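Long-range contacts in sugar ABC transporter substrate-binding protein (Treponema pallidum subsp. pallidum, PDB 5U2P), which probably captures a small solute, perhaps a sugar, in the periplasm and hands it to an ABC transporter, though its ligand remains unidentified: residues V36-E40 with Y72-L76; L108-I114 with K127-L131; A181-T185 with H246-V251; S217-T221 with L410-Q414. One frame throughout, in Å; residues are numbered along the deposited sequence.

Interaction 1. Residues V36-E40 with Y72-L76; sequences VLIRE and YPTVL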
loop_
_atom_site.group_PDB
_atom_site.type_symbol
_atom_site.label_atom_id
_atom_site.label_comp_id
_atom_site.label_asym_id
_atom_site.label_seq_id
_atom_site.Cartn_x
_atom_site.Cartn_y
_atom_site.Cartn_z
ATOM N N VAL A 36 1.243 -3.865 27.355
ATOM C CA VAL A 36 1.419 -3.584 25.942
ATOM C C VAL A 36 2.898 -3.487 25.582
ATOM O O VAL A 36 3.702 -2.955 26.343
ATOM C CB VAL A 36 0.702 -2.272 25.561
ATOM C CG1 VAL A 36 0.841 -1.990 24.082
ATOM C CG2 VAL A 36 -0.759 -2.352 25.954
ATOM N N LEU A 37 3.245 -4.019 24.417
ATOM C CA LEU A 37 4.576 -3.854 23.836
ATOM C C LEU A 37 4.436 -3.076 22.536
ATOM O O LEU A 37 3.624 -3.432 21.685
ATOM C CB LEU A 37 5.231 -5.207 23.544
ATOM C CG LEU A 37 6.734 -5.220 23.300
ATOM C CD1 LEU A 37 7.485 -5.110 24.616
ATOM C CD2 LEU A 37 7.131 -6.479 22.535
ATOM N N ILE A 38 5.232 -2.034 22.369
ATOM C CA ILE A 38 5.140 -1.190 21.178
ATOM C C ILE A 38 6.507 -0.647 20.761
ATOM O O ILE A 38 7.436 -0.597 21.565
ATOM C CB ILE A 38 4.185 -0.009 21.425
ATOM C CG1 ILE A 38 3.863 0.711 20.110
ATOM C CG2 ILE A 38 4.776 0.945 22.468
ATOM C CD1 ILE A 38 2.919 1.869 20.262
ATOM N N ARG A 39 6.632 -0.264 19.493
ATOM C CA ARG A 39 7.846 0.377 18.999
ATOM C C ARG A 39 7.951 1.781 19.568
ATOM O O ARG A 39 6.967 2.515 19.629
ATOM C CB ARG A 39 7.859 0.438 17.465
ATOM C CG ARG A 39 8.136 -0.892 16.763
ATOM C CD ARG A 39 8.134 -0.719 15.249
ATOM N NE ARG A 39 7.936 -1.979 14.529
ATOM C CZ ARG A 39 8.886 -2.662 13.890
ATOM N NH1 ARG A 39 10.143 -2.231 13.859
ATOM N NH2 ARG A 39 8.570 -3.791 13.269
ATOM N N GLU A 40 9.157 2.139 19.983
ATOM C CA GLU A 40 9.437 3.451 20.547
ATOM C C GLU A 40 8.847 4.576 19.693
ATOM O O GLU A 40 8.055 5.380 20.179
ATOM C CB GLU A 40 10.953 3.623 20.692
ATOM C CG GLU A 40 11.404 4.937 21.299
ATOM C CD GLU A 40 12.917 5.030 21.398
ATOM O OE1 GLU A 40 13.607 4.355 20.605
ATOM O OE2 GLU A 40 13.412 5.772 22.271
ATOM N N TYR A 72 12.889 -4.002 17.718
ATOM C CA TYR A 72 11.561 -4.469 18.100
ATOM C C TYR A 72 11.243 -5.882 17.586
ATOM O O TYR A 72 10.758 -6.706 18.354
ATOM C CB TYR A 72 10.473 -3.493 17.629
ATOM C CG TYR A 72 9.102 -3.946 18.073
ATOM C CD1 TYR A 72 8.273 -4.655 17.218
ATOM C CD2 TYR A 72 8.658 -3.689 19.359
ATOM C CE1 TYR A 72 7.029 -5.089 17.631
ATOM C CE2 TYR A 72 7.409 -4.112 19.784
ATOM C CZ TYR A 72 6.604 -4.820 18.926
ATOM O OH TYR A 72 5.369 -5.248 19.373
ATOM N N PRO A 73 11.510 -6.164 16.300
ATOM C CA PRO A 73 11.171 -7.512 15.823
ATOM C C PRO A 73 11.946 -8.598 16.567
ATOM O O PRO A 73 11.370 -9.624 16.912
ATOM C CB PRO A 73 11.551 -7.468 14.345
ATOM C CG PRO A 73 11.504 -6.010 13.984
ATOM C CD PRO A 73 11.982 -5.298 15.207
ATOM N N THR A 74 13.228 -8.353 16.830
ATOM C CA THR A 74 14.047 -9.272 17.616
ATOM C C THR A 74 13.458 -9.492 19.009
ATOM O O THR A 74 13.324 -10.632 19.466
ATOM C CB THR A 74 15.493 -8.747 17.773
ATOM O OG1 THR A 74 16.092 -8.599 16.482
ATOM C CG2 THR A 74 16.331 -9.704 18.609
ATOM N N VAL A 75 13.115 -8.395 19.682
ATOM C CA VAL A 75 12.573 -8.466 21.034
ATOM C C VAL A 75 11.224 -9.166 21.073
ATOM O O VAL A 75 10.999 -10.019 21.925
ATOM C CB VAL A 75 12.427 -7.069 21.663
ATOM C CG1 VAL A 75 11.723 -7.152 23.018
ATOM C CG2 VAL A 75 13.786 -6.436 21.840
ATOM N N LEU A 76 10.319 -8.799 20.174
ATOM C CA LEU A 76 9.001 -9.429 20.155
ATOM C C LEU A 76 9.113 -10.947 19.943
ATOM O O LEU A 76 8.461 -11.727 20.641
ATOM C CB LEU A 76 8.134 -8.811 19.066
ATOM C CG LEU A 76 6.760 -9.444 18.840
ATOM C CD1 LEU A 76 5.921 -9.385 20.091
ATOM C CD2 LEU A 76 6.061 -8.774 17.680
#

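Interaction 2. Residues L108-I114 with K127-L131; sequences LSKEAWI and KTFAL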
loop_
_atom_site.group_PDB
_atom_site.type_symbol
_atom_site.label_atom_id
_atom_site.label_comp_id
_atom_site.label_asym_id
_atom_site.label_seq_id
_atom_site.Cartn_x
_atom_site.Cartn_y
_atom_site.Cartn_z
ATOM N N LEU A 108 -8.893 -12.508 15.334
ATOM C CA LEU A 108 -9.866 -11.450 15.600
ATOM C C LEU A 108 -10.932 -11.382 14.508
ATOM O O LEU A 108 -11.751 -10.452 14.484
ATOM C CB LEU A 108 -9.154 -10.077 15.723
ATOM C CG LEU A 108 -8.079 -9.980 16.812
ATOM C CD1 LEU A 108 -7.327 -8.638 16.777
ATOM C CD2 LEU A 108 -8.637 -10.234 18.182
ATOM N N SER A 109 -10.931 -12.365 13.610
ATOM C CA SER A 109 -11.742 -12.297 12.390
ATOM C C SER A 109 -13.243 -12.205 12.665
ATOM O O SER A 109 -14.010 -11.749 11.810
ATOM C CB SER A 109 -11.484 -13.522 11.506
ATOM O OG SER A 109 -10.126 -13.597 11.081
ATOM N N LYS A 110 -13.645 -12.675 13.833
ATOM C CA LYS A 110 -15.050 -12.725 14.241
ATOM C C LYS A 110 -15.442 -11.610 15.208
ATOM O O LYS A 110 -16.564 -11.589 15.703
ATOM C CB LYS A 110 -15.354 -14.079 14.891
ATOM C CG LYS A 110 -14.944 -15.286 14.034
ATOM C CD LYS A 110 -15.123 -16.627 14.764
ATOM C CE LYS A 110 -14.069 -16.847 15.854
ATOM N NZ LYS A 110 -12.693 -17.066 15.308
ATOM N N GLU A 111 -14.535 -10.679 15.500
ATOM C CA GLU A 111 -14.869 -9.596 16.418
ATOM C C GLU A 111 -15.899 -8.677 15.766
ATOM O O GLU A 111 -15.956 -8.541 14.530
ATOM C CB GLU A 111 -13.613 -8.806 16.827
ATOM C CG GLU A 111 -12.595 -9.628 17.615
ATOM C CD GLU A 111 -13.177 -10.272 18.860
ATOM O OE1 GLU A 111 -13.539 -9.535 19.792
ATOM O OE2 GLU A 111 -13.272 -11.520 18.915
ATOM N N ALA A 112 -16.722 -8.054 16.602
ATOM C CA ALA A 112 -17.846 -7.254 16.122
ATOM C C ALA A 112 -17.439 -6.038 15.315
ATOM O O ALA A 112 -18.246 -5.517 14.553
ATOM C CB ALA A 112 -18.706 -6.814 17.300
ATOM N N TRP A 113 -16.199 -5.580 15.469
ATOM C CA TRP A 113 -15.746 -4.381 14.760
ATOM C C TRP A 113 -15.129 -4.659 13.383
ATOM O O TRP A 113 -14.847 -3.726 12.636
ATOM C CB TRP A 113 -14.750 -3.601 15.626
ATOM C CG TRP A 113 -13.674 -4.428 16.297
ATOM C CD1 TRP A 113 -13.709 -4.920 17.559
ATOM C CD2 TRP A 113 -12.399 -4.804 15.755
ATOM N NE1 TRP A 113 -12.543 -5.594 17.842
ATOM C CE2 TRP A 113 -11.725 -5.536 16.749
ATOM C CE3 TRP A 113 -11.767 -4.602 14.522
ATOM C CZ2 TRP A 113 -10.460 -6.089 16.545
ATOM C CZ3 TRP A 113 -10.503 -5.144 14.326
ATOM C CH2 TRP A 113 -9.867 -5.878 15.335
ATOM N N ILE A 114 -14.927 -5.931 13.035
ATOM C CA ILE A 114 -14.328 -6.261 11.737
ATOM C C ILE A 114 -15.093 -5.654 10.545
ATOM O O ILE A 114 -14.475 -5.160 9.600
ATOM C CB ILE A 114 -14.206 -7.781 11.572
ATOM C CG1 ILE A 114 -13.159 -8.327 12.544
ATOM C CG2 ILE A 114 -13.841 -8.169 10.146
ATOM C CD1 ILE A 114 -11.728 -7.873 12.263
ATOM N N LYS A 127 -7.648 -14.403 7.371
ATOM C CA LYS A 127 -7.981 -14.136 8.780
ATOM C C LYS A 127 -7.290 -12.881 9.291
ATOM O O LYS A 127 -6.193 -12.550 8.862
ATOM C CB LYS A 127 -7.600 -15.333 9.649
ATOM C CG LYS A 127 -8.496 -16.551 9.441
ATOM C CD LYS A 127 -8.375 -17.528 10.601
ATOM C CE LYS A 127 -9.450 -18.609 10.536
ATOM N NZ LYS A 127 -9.466 -19.299 9.214
ATOM N N THR A 128 -7.948 -12.184 10.210
ATOM C CA THR A 128 -7.468 -10.898 10.712
ATOM C C THR A 128 -6.893 -11.111 12.102
ATOM O O THR A 128 -7.614 -11.557 12.996
ATOM C CB THR A 128 -8.626 -9.856 10.790
ATOM O OG1 THR A 128 -9.159 -9.620 9.479
ATOM C CG2 THR A 128 -8.155 -8.537 11.383
ATOM N N PHE A 129 -5.616 -10.787 12.299
ATOM C CA PHE A 129 -4.948 -11.042 13.580
ATOM C C PHE A 129 -4.511 -9.768 14.329
ATOM O O PHE A 129 -3.831 -9.852 15.350
ATOM C CB PHE A 129 -3.723 -11.950 13.355
ATOM C CG PHE A 129 -4.067 -13.408 13.176
ATOM C CD1 PHE A 129 -4.438 -14.182 14.262
ATOM C CD2 PHE A 129 -4.018 -13.999 11.925
ATOM C CE1 PHE A 129 -4.747 -15.528 14.105
ATOM C CE2 PHE A 129 -4.329 -15.333 11.768
ATOM C CZ PHE A 129 -4.699 -16.089 12.856
ATOM N N ALA A 130 -4.912 -8.592 13.862
ATOM C CA ALA A 130 -4.604 -7.380 14.600
ATOM C C ALA A 130 -5.610 -6.287 14.270
ATOM O O ALA A 130 -6.195 -6.268 13.179
ATOM C CB ALA A 130 -3.197 -6.905 14.275
ATOM N N LEU A 131 -5.785 -5.382 15.217
ATOM C CA LEU A 131 -6.471 -4.123 14.957
ATOM C C LEU A 131 -5.497 -3.141 14.292
ATOM O O LEU A 131 -4.512 -2.739 14.906
ATOM C CB LEU A 131 -7.013 -3.541 16.242
ATOM C CG LEU A 131 -7.786 -2.207 16.113
ATOM C CD1 LEU A 131 -8.903 -2.172 17.136
ATOM C CD2 LEU A 131 -6.858 -1.029 16.289
#

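Interaction 3. Residues A181-T185 with H246-V251; sequences ALSTT and HRTARV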
loop_
_atom_site.group_PDB
_atom_site.type_symbol
_atom_site.label_atom_id
_atom_site.label_comp_id
_atom_site.label_asym_id
_atom_site.label_seq_id
_atom_site.Cartn_x
_atom_site.Cartn_y
_atom_site.Cartn_z
ATOM N N ALA A 181 4.218 10.677 -16.276
ATOM C CA ALA A 181 5.385 10.697 -15.425
ATOM C C ALA A 181 5.365 9.605 -14.350
ATOM O O ALA A 181 4.304 9.240 -13.795
ATOM C CB ALA A 181 5.510 12.074 -14.770
ATOM N N LEU A 182 6.561 9.098 -14.073
ATOM C CA LEU A 182 6.829 8.069 -13.064
ATOM C C LEU A 182 8.006 8.514 -12.227
ATOM O O LEU A 182 8.911 9.184 -12.731
ATOM C CB LEU A 182 7.138 6.719 -13.727
ATOM C CG LEU A 182 6.101 6.194 -14.715
ATOM C CD1 LEU A 182 6.618 4.944 -15.397
ATOM C CD2 LEU A 182 4.762 5.889 -14.024
ATOM N N SER A 183 7.997 8.149 -10.952
ATOM C CA SER A 183 9.085 8.476 -10.050
ATOM C C SER A 183 9.832 7.237 -9.585
ATOM O O SER A 183 9.290 6.124 -9.521
ATOM C CB SER A 183 8.551 9.265 -8.845
ATOM O OG SER A 183 7.626 8.527 -8.102
ATOM N N THR A 184 11.094 7.438 -9.238
ATOM C CA THR A 184 11.964 6.327 -8.895
ATOM C C THR A 184 11.570 5.702 -7.567
ATOM O O THR A 184 11.096 6.395 -6.670
ATOM C CB THR A 184 13.437 6.783 -8.828
ATOM O OG1 THR A 184 14.288 5.636 -8.755
ATOM C CG2 THR A 184 13.688 7.664 -7.629
ATOM N N THR A 185 11.770 4.390 -7.456
ATOM C CA THR A 185 11.570 3.674 -6.212
ATOM C C THR A 185 12.818 2.871 -5.868
ATOM O O THR A 185 13.730 2.746 -6.688
ATOM C CB THR A 185 10.400 2.682 -6.282
ATOM O OG1 THR A 185 10.811 1.565 -7.077
ATOM C CG2 THR A 185 9.146 3.325 -6.895
ATOM N N HIS A 246 13.826 9.114 -17.852
ATOM C CA HIS A 246 13.265 9.935 -16.783
ATOM C C HIS A 246 12.825 9.091 -15.595
ATOM O O HIS A 246 12.524 9.634 -14.532
ATOM C CB HIS A 246 12.065 10.752 -17.288
ATOM C CG HIS A 246 12.411 11.769 -18.332
ATOM N ND1 HIS A 246 13.438 11.591 -19.234
ATOM C CD2 HIS A 246 11.854 12.969 -18.627
ATOM C CE1 HIS A 246 13.504 12.640 -20.036
ATOM N NE2 HIS A 246 12.554 13.490 -19.688
ATOM N N ARG A 247 12.784 7.771 -15.763
ATOM C CA ARG A 247 12.237 6.921 -14.717
ATOM C C ARG A 247 13.030 7.018 -13.405
ATOM O O ARG A 247 12.516 6.654 -12.352
ATOM C CB ARG A 247 12.177 5.456 -15.180
ATOM C CG ARG A 247 11.548 4.514 -14.140
ATOM C CD ARG A 247 11.302 3.100 -14.672
ATOM N NE ARG A 247 12.542 2.360 -14.916
ATOM C CZ ARG A 247 13.249 1.741 -13.973
ATOM N NH1 ARG A 247 12.853 1.776 -12.708
ATOM N NH2 ARG A 247 14.364 1.091 -14.295
ATOM N N THR A 248 14.268 7.517 -13.462
ATOM C CA THR A 248 15.086 7.684 -12.253
ATOM C C THR A 248 14.820 9.030 -11.563
ATOM O O THR A 248 15.529 9.414 -10.619
ATOM C CB THR A 248 16.598 7.571 -12.565
ATOM O OG1 THR A 248 17.355 7.764 -11.367
ATOM C CG2 THR A 248 17.032 8.591 -13.582
ATOM N N ALA A 249 13.793 9.735 -12.033
ATOM C CA ALA A 249 13.433 11.035 -11.483
ATOM C C ALA A 249 12.985 10.896 -10.050
ATOM O O ALA A 249 12.156 10.038 -9.726
ATOM C CB ALA A 249 12.332 11.694 -12.302
ATOM N N ARG A 250 13.521 11.760 -9.202
ATOM C CA ARG A 250 13.178 11.758 -7.791
ATOM C C ARG A 250 11.780 12.334 -7.581
ATOM O O ARG A 250 11.286 13.098 -8.397
ATOM C CB ARG A 250 14.204 12.561 -6.994
ATOM C CG ARG A 250 15.575 11.904 -6.929
ATOM C CD ARG A 250 16.646 12.895 -6.496
ATOM N NE ARG A 250 16.375 13.472 -5.180
ATOM C CZ ARG A 250 17.109 14.429 -4.617
ATOM N NH1 ARG A 250 18.165 14.923 -5.254
ATOM N NH2 ARG A 250 16.786 14.896 -3.417
ATOM N N VAL A 251 11.147 11.956 -6.480
ATOM C CA VAL A 251 9.831 12.486 -6.150
ATOM C C VAL A 251 9.855 14.011 -6.124
ATOM O O VAL A 251 8.916 14.668 -6.609
ATOM C CB VAL A 251 9.336 11.919 -4.787
ATOM C CG1 VAL A 251 8.139 12.715 -4.269
ATOM C CG2 VAL A 251 8.969 10.468 -4.939
#

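Interaction 4. Residues S217-T221 with L410-Q414; sequences SIDWT and LHRAQ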
loop_
_atom_site.group_PDB
_atom_site.type_symbol
_atom_site.label_atom_id
_atom_site.label_comp_id
_atom_site.label_asym_id
_atom_site.label_seq_id
_atom_site.Cartn_x
_atom_site.Cartn_y
_atom_site.Cartn_z
ATOM N N SER A 217 11.733 -20.661 -6.735
ATOM C CA SER A 217 11.117 -21.737 -7.497
ATOM C C SER A 217 10.484 -21.238 -8.795
ATOM O O SER A 217 10.135 -22.035 -9.665
ATOM C CB SER A 217 10.058 -22.444 -6.648
ATOM O OG SER A 217 8.901 -21.640 -6.469
ATOM N N ILE A 218 10.341 -19.920 -8.928
ATOM C CA ILE A 218 9.662 -19.340 -10.082
ATOM C C ILE A 218 10.388 -19.671 -11.383
ATOM O O ILE A 218 11.615 -19.729 -11.416
ATOM C CB ILE A 218 9.533 -17.810 -9.947
ATOM C CG1 ILE A 218 8.644 -17.238 -11.057
ATOM C CG2 ILE A 218 10.897 -17.128 -9.946
ATOM C CD1 ILE A 218 8.162 -15.836 -10.743
ATOM N N ASP A 219 9.610 -19.919 -12.434
ATOM C CA ASP A 219 10.131 -19.949 -13.800
ATOM C C ASP A 219 9.373 -18.918 -14.638
ATOM O O ASP A 219 8.200 -19.127 -14.979
ATOM C CB ASP A 219 10.002 -21.350 -14.410
ATOM C CG ASP A 219 10.702 -21.468 -15.756
ATOM O OD1 ASP A 219 10.761 -20.458 -16.493
ATOM O OD2 ASP A 219 11.196 -22.570 -16.079
ATOM N N TRP A 220 10.031 -17.802 -14.936
ATOM C CA TRP A 220 9.371 -16.671 -15.579
ATOM C C TRP A 220 8.758 -17.024 -16.933
ATOM O O TRP A 220 7.786 -16.390 -17.342
ATOM C CB TRP A 220 10.349 -15.487 -15.717
ATOM C CG TRP A 220 10.600 -14.822 -14.371
ATOM C CD1 TRP A 220 11.684 -14.997 -13.558
ATOM C CD2 TRP A 220 9.725 -13.923 -13.675
ATOM N NE1 TRP A 220 11.539 -14.266 -12.405
ATOM C CE2 TRP A 220 10.349 -13.592 -12.453
ATOM C CE3 TRP A 220 8.480 -13.360 -13.970
ATOM C CZ2 TRP A 220 9.770 -12.723 -11.532
ATOM C CZ3 TRP A 220 7.906 -12.501 -13.050
ATOM C CH2 TRP A 220 8.548 -12.196 -11.846
ATOM N N THR A 221 9.286 -18.037 -17.619
ATOM C CA THR A 221 8.762 -18.378 -18.941
ATOM C C THR A 221 7.420 -19.083 -18.839
ATOM O O THR A 221 6.745 -19.319 -19.841
ATOM C CB THR A 221 9.749 -19.259 -19.733
ATOM O OG1 THR A 221 10.030 -20.454 -19.000
ATOM C CG2 THR A 221 11.042 -18.495 -19.979
ATOM N N LEU A 410 10.464 -12.253 -20.586
ATOM C CA LEU A 410 10.341 -13.332 -19.616
ATOM C C LEU A 410 11.553 -14.255 -19.695
ATOM O O LEU A 410 12.006 -14.753 -18.673
ATOM C CB LEU A 410 9.043 -14.115 -19.817
ATOM C CG LEU A 410 7.752 -13.347 -19.537
ATOM C CD1 LEU A 410 6.559 -14.167 -20.026
ATOM C CD2 LEU A 410 7.607 -13.002 -18.050
ATOM N N HIS A 411 12.084 -14.488 -20.896
ATOM C CA HIS A 411 13.278 -15.318 -21.022
ATOM C C HIS A 411 14.467 -14.658 -20.344
ATOM O O HIS A 411 15.273 -15.323 -19.692
ATOM C CB HIS A 411 13.613 -15.578 -22.490
ATOM C CG HIS A 411 12.924 -16.773 -23.050
ATOM N ND1 HIS A 411 11.676 -16.709 -23.624
ATOM C CD2 HIS A 411 13.304 -18.069 -23.109
ATOM C CE1 HIS A 411 11.322 -17.917 -24.028
ATOM N NE2 HIS A 411 12.288 -18.760 -23.720
ATOM N N ARG A 412 14.581 -13.351 -20.520
ATOM C CA ARG A 412 15.701 -12.613 -19.961
ATOM C C ARG A 412 15.621 -12.681 -18.440
ATOM O O ARG A 412 16.629 -12.889 -17.765
ATOM C CB ARG A 412 15.701 -11.163 -20.439
ATOM C CG ARG A 412 16.183 -10.948 -21.870
ATOM C CD ARG A 412 16.266 -9.462 -22.230
ATOM N NE ARG A 412 16.705 -9.262 -23.613
ATOM C CZ ARG A 412 16.473 -8.164 -24.333
ATOM N NH1 ARG A 412 15.794 -7.152 -23.816
ATOM N NH2 ARG A 412 16.911 -8.076 -25.584
ATOM N N ALA A 413 14.412 -12.525 -17.905
ATOM C CA ALA A 413 14.208 -12.618 -16.459
ATOM C C ALA A 413 14.670 -13.976 -15.941
ATOM O O ALA A 413 15.326 -14.064 -14.906
ATOM C CB ALA A 413 12.742 -12.380 -16.102
ATOM N N GLN A 414 14.344 -15.031 -16.680
ATOM C CA GLN A 414 14.662 -16.388 -16.251
ATOM C C GLN A 414 16.146 -16.683 -16.418
ATOM O O GLN A 414 16.719 -17.452 -15.650
ATOM C CB GLN A 414 13.817 -17.400 -17.031
ATOM C CG GLN A 414 13.962 -18.847 -16.573
ATOM C CD GLN A 414 13.456 -19.081 -15.157
ATOM O OE1 GLN A 414 12.892 -18.196 -14.525
ATOM N NE2 GLN A 414 13.655 -20.286 -14.660
#

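Interaction 1. Residues V36-E40 with Y72-L76
Strand-on-helix packing joins Leu-37 and Arg-39, on the strand 33-39 of the five-stranded sheet, to Tyr-72 and its neighbours at the start of the helix 72-81. The two segments run nearly antiparallel, at 158°, with their axes 9.5 Å apart, and the phenol of Tyr-72 fills the gap. With its CG trans to the backbone N (chi1 -178°), the ring reaches from the helix down to the strand. The Arg-39 side chain crosses that of Tyr-72 at about a right angle: its CG methylene lies over one face of the ring, 3.9 Å from the centroid, in a CH-pi contact. The guanidinium, its plane 38° from that of the ring, has Tyr-72 CD1 over one face, and Arg-39 NH2 comes 3.7 Å from Pro-73 CG. Leu-37 slides by the phenol in the opposite direction, its CD2 3.6 Å from Tyr-72 CE2 and 4.0 Å from Leu-76 CD1. Arg-39 NH2 also has a weak bond to Ser-92. Arg-39 thus contributes mainly carbon and a flat face, its buried NE having no polar partner in the model; the contact is largely apolar, while the Tyr-72 hydroxyl ties the helix start to the adjacent strand through the carbonyl of Glu-90.

Interaction 2. Residues L108-I114 with K127-L131
Ser-109 OG accepts the backbone N-H of Thr-128 in a short, fairly straight bond of 2.7 Å (165° at the hydrogen), and the same hydroxyl is hydrogen-bonded to the carboxylate of Asp-107. A second bond joins the two segments beside it, from Leu-108 N to Thr-128 O at 2.8 Å, more bent at 145°. Thr-128 is therefore held at both its N-H and its carbonyl. Its own hydroxyl turns to the carbonyl of Pro-121, leaving the methyl CG2 to meet Ile-114 CD1 tip to tip at 3.7 Å. Farther along, Leu-108 CD1 rests against Ala-130 CA at 3.7 Å. The indole of Trp-113 leaves its backbone with CG between N and the carbonyl carbon (chi1 46°), and Leu-131 CD1 covers one face, 4.2 Å from the centroid of the six-membered ring. Glu-111 CB lies over the opposite face, so the indole is sandwiched. Helix 318-329 also packs on Trp-113 and Leu-131. Together these contacts fold the loop with its two type I turns onto the chain entering the edge strand 131-132. A serine hydroxyl shared between a carboxylate and a backbone N-H fixes the polar end, while the indole and aliphatic groups close the other.

Interaction 3. Residues A181-T185 with H246-V251
Thr-184 puts its side chain against the turn 246-249 in a conformation that divides its two branches. The methyl CG2 stands between the backbone N and the carbonyl carbon, where it lies 3.5 Å from Ala-249 O, while OG1 is trans to N (chi1 -169°) and comes no nearer than 4.1 Å to Thr-248 CA. The threonine side chain thus meets the turn through carbon, and its backbone supplies the polar link: Thr-184 N donates to Ala-249 O at 2.9 Å, with 162° at the hydrogen. Ser-183 has its OG in the equivalent slot between N and carbonyl carbon (chi1 62°), which directs the hydroxyl to the phenol of Tyr-266; on the way it passes Val-251 CG2 at 3.9 Å. The CA of Ser-183 makes a CH...O contact of 3.5 Å with Ala-249 O. The type I turn from His-246 to Ala-249 leads to Arg-250, the N-cap of helix 251-258, and is joined here to the chain leaving strand 178-181. The hydrogen bond of the join is consequently made by backbone atoms, while Thr-184 adds its CB and CG2 and Ser-183 its CA and CB around the same carbonyl oxygen; the Ser-183 hydroxyl is satisfied by Tyr-266.

Interaction 4. Residues S217-T221 with L410-Q414
An Asx turn at Asp-219, leading into a short 3-10 segment, docks on the C-terminal helix 406-417, where Gln-414 binds its backbone. Trp-220 N donates to Gln-414 OE1 at 2.9 Å, nearly straight at the hydrogen but arriving 61° out of the amide plane, away from either lone pair. The glutamine achieves this with CG trans to its backbone N and a bend at the next bond (chi2 65°), which folds the amide over Asp-219. Carboxylate and amide planes lie stacked, 4° apart, with Asp-219 OD1 3.3 Å from Gln-414 CD. That carboxylate oxygen does not bond to the amide nitrogen; it is gripped instead by two groups of Thr-221, the hydroxyl OG1 at 2.6 Å and the backbone N at 3.1 Å, both from the same face of the carboxylate.

The indole of Trp-220 is held between two aliphatic groups. Ala-413 CB lies over one face, 3.9 Å from the centroid of the five-membered ring, and Ile-218 CD1 over the opposite one, while Phe-395 meets the ring edge-to-face. Leu-410 CD2 packs beside the backbone, 3.5 Å from Trp-220 O. At the outer side, Thr-221 CG2 sits squarely above the imidazole of His-411, 3.8 Å from its centroid, and ND1 of that ring is bonded to the carbonyl of His-407. The two bonds from Thr-221 would be expected to stabilise negative charge on Asp-219. OD1 is taken up within the Asx turn, and Gln-414, stacked on the carboxylate, holds the Trp-220 N-H through OE1.

The four contacts fall into two pairs, consistent with the two lobes of a solute-binding protein. Interactions 1 and 2 lie on the five-stranded sheet, at its strand 33-39 and where the chain enters its edge strand 131-132; their centres are about 21 Å apart. Interactions 3 and 4 probably belong to the other lobe, with centres about 26 Å and nearest atoms about 13 Å apart. Their segments alternate in the order 181-185, 217-221, 246-251, 410-414, helix 191-214 linking the first two. Between the pairs, centres lie about 34 to 38 Å apart, and interactions 2 and 3 are on opposite sides of the chain's centre. No two contacts touch, and no identified ligand places a pocket relative to them.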